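Local atomic coordinates of Lmo2812 protein (Listeria monocytogenes EGD-e, PDB entry 5ZQA), a protein that is a penicillin-binding protein of the peptidase S11 family that probably acts as a serine-type D-Ala-D-Ala carboxypeptidase on cell-wall peptidoglycan. Residues E51-K65 with S162-K176. Residues are numbered along the deposited sequence; the frame is centred on the assembly and turned at random.
Sequences EQNADKVMPIASLSK and SGLDVDGKSAVSTTK
K65 NZ is gripped by three oxygens: it donates to S162 O at 3.0 Å and to S62 OG at 2.7 Å, and N124 OD1, on helix 124-135, takes a further bond. The carbonyl of S162 is met off its axis, at a C=O...N angle of 127°; a bend at the end of the lysine chain (chi4 75°) brings the amine there. A water bridges S62 OG and S162 O. S62 and K65 belong to the SxxK motif of penicillin-binding proteins, S62 being the predicted acylated serine and K65 the predicted proton acceptor, with S122 beside them. Next to it, S64 OG bonds to A61 O and lies 3.3 Å from A171 CB, while G163 CA packs against that hydroxyl and makes a CA-H...O contact with A61 O (3.4 Å). Farther along, 58-59 and 172-173 form a two-stranded antiparallel ribbon: M58 and S173 exchange backbone bonds, M58 N to S173 O at 2.9 Å with an N-H...O angle of 161°. Just past the strands, I60 N bonds to A171 O from above the carbonyl plane. At the far end K176 NZ meets the syn lone pair of E51 OE2 in a 2.7 Å salt bridge, the two chains crossing nearly perpendicularly; Y41 OH also bonds to that oxygen.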
loop_
_atom_site.group_PDB
_atom_site.type_symbol
_atom_site.label_atom_id
_atom_site.label_comp_id
_atom_site.label_asym_id
_atom_site.label_seq_id
_atom_site.Cartn_x
_atom_site.Cartn_y
_atom_site.Cartn_z
ATOM N N GLU A 51 13.106 12.784 8.291
ATOM C CA GLU A 51 11.780 13.304 7.985
ATOM C C GLU A 51 11.858 14.570 7.147
ATOM O O GLU A 51 12.644 15.478 7.425
ATOM C CB GLU A 51 10.987 13.588 9.267
ATOM C CG GLU A 51 10.323 12.355 9.866
ATOM C CD GLU A 51 9.443 12.669 11.074
ATOM O OE1 GLU A 51 9.801 13.557 11.881
ATOM O OE2 GLU A 51 8.388 12.024 11.221
ATOM N N GLN A 52 11.021 14.621 6.124
ATOM C CA GLN A 52 10.879 15.797 5.280
ATOM C C GLN A 52 9.403 16.000 4.985
ATOM O O GLN A 52 8.794 15.151 4.339
ATOM C CB GLN A 52 11.675 15.628 3.988
ATOM C CG GLN A 52 11.527 16.766 2.998
ATOM C CD GLN A 52 12.264 16.495 1.696
ATOM O OE1 GLN A 52 13.092 15.581 1.610
ATOM N NE2 GLN A 52 11.966 17.292 0.673
ATOM N N ASN A 53 8.825 17.092 5.485
ATOM C CA ASN A 53 7.389 17.347 5.329
ATOM C C ASN A 53 6.551 16.196 5.873
ATOM O O ASN A 53 5.548 15.816 5.276
ATOM C CB ASN A 53 7.036 17.606 3.853
ATOM C CG ASN A 53 7.516 18.955 3.370
ATOM O OD1 ASN A 53 7.642 19.894 4.155
ATOM N ND2 ASN A 53 7.778 19.062 2.071
ATOM N N ALA A 54 6.955 15.667 7.025
ATOM C CA ALA A 54 6.334 14.466 7.585
ATOM C C ALA A 54 4.927 14.707 8.128
ATOM O O ALA A 54 4.185 13.749 8.389
ATOM C CB ALA A 54 7.217 13.902 8.680
ATOM N N ASP A 55 4.578 15.976 8.326
ATOM C CA ASP A 55 3.266 16.358 8.836
ATOM C C ASP A 55 2.365 16.909 7.733
ATOM O O ASP A 55 1.223 17.284 7.999
ATOM C CB ASP A 55 3.397 17.405 9.953
ATOM C CG ASP A 55 4.180 16.898 11.148
ATOM O OD1 ASP A 55 3.634 16.083 11.925
ATOM O OD2 ASP A 55 5.340 17.335 11.321
ATOM N N LYS A 56 2.878 16.967 6.505
ATOM C CA LYS A 56 2.138 17.531 5.387
ATOM C C LYS A 56 1.080 16.559 4.860
ATOM O O LYS A 56 1.363 15.389 4.599
ATOM C CB LYS A 56 3.094 17.921 4.256
ATOM C CG LYS A 56 2.387 18.512 3.039
ATOM C CD LYS A 56 3.360 19.055 2.010
ATOM C CE LYS A 56 2.600 19.681 0.845
ATOM N NZ LYS A 56 3.497 20.108 -0.260
ATOM N N VAL A 57 -0.143 17.044 4.705
ATOM C CA VAL A 57 -1.214 16.223 4.148
ATOM C C VAL A 57 -1.023 16.038 2.638
ATOM O O VAL A 57 -0.916 17.011 1.885
ATOM C CB VAL A 57 -2.586 16.839 4.439
ATOM C CG1 VAL A 57 -3.701 16.003 3.811
ATOM C CG2 VAL A 57 -2.789 16.957 5.944
ATOM N N MET A 58 -0.978 14.779 2.213
ATOM C CA MET A 58 -0.651 14.405 0.840
ATOM C C MET A 58 -1.638 13.390 0.294
ATOM O O MET A 58 -2.073 12.508 1.027
ATOM C CB MET A 58 0.754 13.790 0.768
ATOM C CG MET A 58 1.866 14.661 1.307
ATOM S SD MET A 58 2.266 15.996 0.166
ATOM C CE MET A 58 3.237 15.103 -1.058
ATOM N N PRO A 59 -1.975 13.483 -1.001
ATOM C CA PRO A 59 -2.737 12.406 -1.651
ATOM C C PRO A 59 -1.939 11.108 -1.666
ATOM O O PRO A 59 -0.729 11.114 -1.932
ATOM C CB PRO A 59 -2.949 12.920 -3.080
ATOM C CG PRO A 59 -2.653 14.374 -3.030
ATOM C CD PRO A 59 -1.659 14.581 -1.930
ATOM N N ILE A 60 -2.603 9.994 -1.382
ATOM C CA ILE A 60 -1.882 8.728 -1.262
ATOM C C ILE A 60 -2.296 7.650 -2.255
ATOM O O ILE A 60 -1.621 6.620 -2.342
ATOM C CB ILE A 60 -2.008 8.136 0.158
ATOM C CG1 ILE A 60 -3.476 7.811 0.495
ATOM C CG2 ILE A 60 -1.352 9.077 1.173
ATOM C CD1 ILE A 60 -3.641 6.957 1.767
ATOM N N ALA A 61 -3.389 7.876 -2.983
ATOM C CA ALA A 61 -3.789 6.993 -4.085
ATOM C C ALA A 61 -3.811 5.511 -3.666
ATOM O O ALA A 61 -4.400 5.174 -2.641
ATOM C CB ALA A 61 -2.867 7.215 -5.276
ATOM N N SER A 62 -3.157 4.642 -4.432
ATOM C CA SER A 62 -3.196 3.201 -4.159
ATOM C C SER A 62 -2.527 2.760 -2.855
ATOM O O SER A 62 -2.631 1.589 -2.479
ATOM C CB SER A 62 -2.564 2.425 -5.316
ATOM O OG SER A 62 -3.467 2.347 -6.414
ATOM N N LEU A 63 -1.853 3.664 -2.155
ATOM C CA LEU A 63 -1.345 3.280 -0.832
ATOM C C LEU A 63 -2.537 2.940 0.059
ATOM O O LEU A 63 -2.397 2.202 1.038
ATOM C CB LEU A 63 -0.478 4.376 -0.206
ATOM C CG LEU A 63 0.770 4.784 -1.011
ATOM C CD1 LEU A 63 1.541 5.869 -0.273
ATOM C CD2 LEU A 63 1.658 3.577 -1.288
ATOM N N SER A 64 -3.719 3.448 -0.310
ATOM C CA SER A 64 -4.967 3.094 0.370
ATOM C C SER A 64 -5.204 1.594 0.437
ATOM O O SER A 64 -5.867 1.101 1.368
ATOM C CB SER A 64 -6.169 3.726 -0.337
ATOM O OG SER A 64 -6.092 5.137 -0.345
ATOM N N LYS A 65 -4.678 0.866 -0.544
ATOM C CA LYS A 65 -4.869 -0.577 -0.583
ATOM C C LYS A 65 -4.255 -1.303 0.608
ATOM O O LYS A 65 -4.641 -2.439 0.897
ATOM C CB LYS A 65 -4.306 -1.140 -1.884
ATOM C CG LYS A 65 -5.081 -0.687 -3.119
ATOM C CD LYS A 65 -4.391 -1.159 -4.385
ATOM C CE LYS A 65 -5.273 -0.952 -5.618
ATOM N NZ LYS A 65 -5.324 0.472 -6.000
ATOM N N SER A 162 -9.874 1.266 -3.160
ATOM C CA SER A 162 -8.752 1.301 -4.085
ATOM C C SER A 162 -7.823 2.485 -3.877
ATOM O O SER A 162 -6.627 2.419 -4.172
ATOM C CB SER A 162 -9.272 1.332 -5.522
ATOM O OG SER A 162 -10.095 2.470 -5.730
ATOM N N GLY A 163 -8.392 3.584 -3.404
ATOM C CA GLY A 163 -7.671 4.841 -3.377
ATOM C C GLY A 163 -7.983 5.721 -4.577
ATOM O O GLY A 163 -7.422 6.806 -4.703
ATOM N N LEU A 164 -8.843 5.254 -5.478
ATOM C CA LEU A 164 -9.307 6.108 -6.566
ATOM C C LEU A 164 -10.146 7.230 -5.972
ATOM O O LEU A 164 -10.858 7.012 -4.999
ATOM C CB LEU A 164 -10.125 5.310 -7.580
ATOM C CG LEU A 164 -9.369 4.305 -8.452
ATOM C CD1 LEU A 164 -10.340 3.543 -9.345
ATOM C CD2 LEU A 164 -8.315 5.007 -9.293
ATOM N N ASP A 165 -10.067 8.421 -6.560
ATOM C CA ASP A 165 -10.895 9.546 -6.111
ATOM C C ASP A 165 -12.377 9.205 -6.202
ATOM O O ASP A 165 -12.806 8.456 -7.090
ATOM C CB ASP A 165 -10.645 10.803 -6.955
ATOM C CG ASP A 165 -9.306 11.473 -6.682
ATOM O OD1 ASP A 165 -8.587 11.109 -5.728
ATOM O OD2 ASP A 165 -8.965 12.406 -7.451
ATOM N N VAL A 166 -13.159 9.783 -5.297
ATOM C CA VAL A 166 -14.605 9.649 -5.316
ATOM C C VAL A 166 -15.231 11.034 -5.280
ATOM O O VAL A 166 -15.078 11.753 -4.289
ATOM C CB VAL A 166 -15.125 8.840 -4.119
ATOM C CG1 VAL A 166 -16.649 8.779 -4.149
ATOM C CG2 VAL A 166 -14.523 7.447 -4.112
ATOM N N ASP A 167 -15.914 11.409 -6.359
ATOM C CA ASP A 167 -16.613 12.694 -6.424
ATOM C C ASP A 167 -15.734 13.872 -6.018
ATOM O O ASP A 167 -16.160 14.746 -5.256
ATOM C CB ASP A 167 -17.860 12.664 -5.544
ATOM C CG ASP A 167 -18.941 11.768 -6.104
ATOM O OD1 ASP A 167 -19.135 11.776 -7.337
ATOM O OD2 ASP A 167 -19.593 11.057 -5.309
ATOM N N GLY A 168 -14.504 13.883 -6.516
ATOM C CA GLY A 168 -13.599 14.990 -6.272
ATOM C C GLY A 168 -12.856 14.904 -4.954
ATOM O O GLY A 168 -12.050 15.779 -4.631
ATOM N N LYS A 169 -13.123 13.852 -4.191
ATOM C CA LYS A 169 -12.461 13.666 -2.903
ATOM C C LYS A 169 -11.325 12.658 -3.024
ATOM O O LYS A 169 -11.501 11.598 -3.625
ATOM C CB LYS A 169 -13.475 13.224 -1.855
ATOM C CG LYS A 169 -14.481 14.321 -1.519
ATOM C CD LYS A 169 -15.879 13.770 -1.343
ATOM C CE LYS A 169 -16.890 14.662 -2.054
ATOM N NZ LYS A 169 -18.267 14.090 -2.096
ATOM N N SER A 170 -10.163 13.018 -2.482
ATOM C CA SER A 170 -8.967 12.175 -2.545
ATOM C C SER A 170 -8.626 11.567 -1.201
ATOM O O SER A 170 -8.772 12.210 -0.160
ATOM C CB SER A 170 -7.750 12.970 -3.035
ATOM O OG SER A 170 -7.902 13.403 -4.372
ATOM N N ALA A 171 -8.140 10.330 -1.236
ATOM C CA ALA A 171 -7.518 9.726 -0.066
ATOM C C ALA A 171 -6.253 10.499 0.292
ATOM O O ALA A 171 -5.415 10.738 -0.578
ATOM C CB ALA A 171 -7.188 8.276 -0.336
ATOM N N VAL A 172 -6.121 10.883 1.556
ATOM C CA VAL A 172 -4.947 11.638 1.989
ATOM C C VAL A 172 -4.415 11.125 3.321
ATOM O O VAL A 172 -5.149 10.522 4.116
ATOM C CB VAL A 172 -5.236 13.161 2.133
ATOM C CG1 VAL A 172 -5.599 13.785 0.775
ATOM C CG2 VAL A 172 -6.318 13.424 3.166
ATOM N N SER A 173 -3.133 11.388 3.562
ATOM C CA SER A 173 -2.497 11.001 4.819
ATOM C C SER A 173 -1.183 11.778 4.963
ATOM O O SER A 173 -0.940 12.729 4.221
ATOM C CB SER A 173 -2.267 9.481 4.853
ATOM O OG SER A 173 -1.910 9.030 6.148
ATOM N N THR A 174 -0.357 11.375 5.923
ATOM C CA THR A 174 0.966 11.963 6.156
ATOM C C THR A 174 1.984 10.844 6.238
ATOM O O THR A 174 1.593 9.692 6.447
ATOM C CB THR A 174 1.025 12.749 7.466
ATOM O OG1 THR A 174 0.816 11.846 8.560
ATOM C CG2 THR A 174 -0.054 13.835 7.504
ATOM N N THR A 175 3.279 11.146 6.124
ATOM C CA THR A 175 4.250 10.064 6.275
ATOM C C THR A 175 4.160 9.446 7.662
ATOM O O THR A 175 4.357 8.242 7.817
ATOM C CB THR A 175 5.719 10.484 6.045
ATOM O OG1 THR A 175 6.168 11.332 7.105
ATOM C CG2 THR A 175 5.893 11.161 4.701
ATOM N N LYS A 176 3.862 10.264 8.670
ATOM C CA LYS A 176 3.732 9.753 10.028
ATOM C C LYS A 176 2.580 8.743 10.136
ATOM O O LYS A 176 2.743 7.665 10.709
ATOM C CB LYS A 176 3.544 10.906 11.018
ATOM C CG LYS A 176 4.797 11.737 11.238
ATOM C CD LYS A 176 4.546 12.803 12.297
ATOM C CE LYS A 176 5.851 13.437 12.754
ATOM N NZ LYS A 176 6.799 12.433 13.335
HETATM O O HOH W 1 3.594 13.810 4.977
HETATM O O HOH W 2 -5.188 10.126 -3.443
HETATM O O HOH W 3 -5.788 3.920 -6.827
#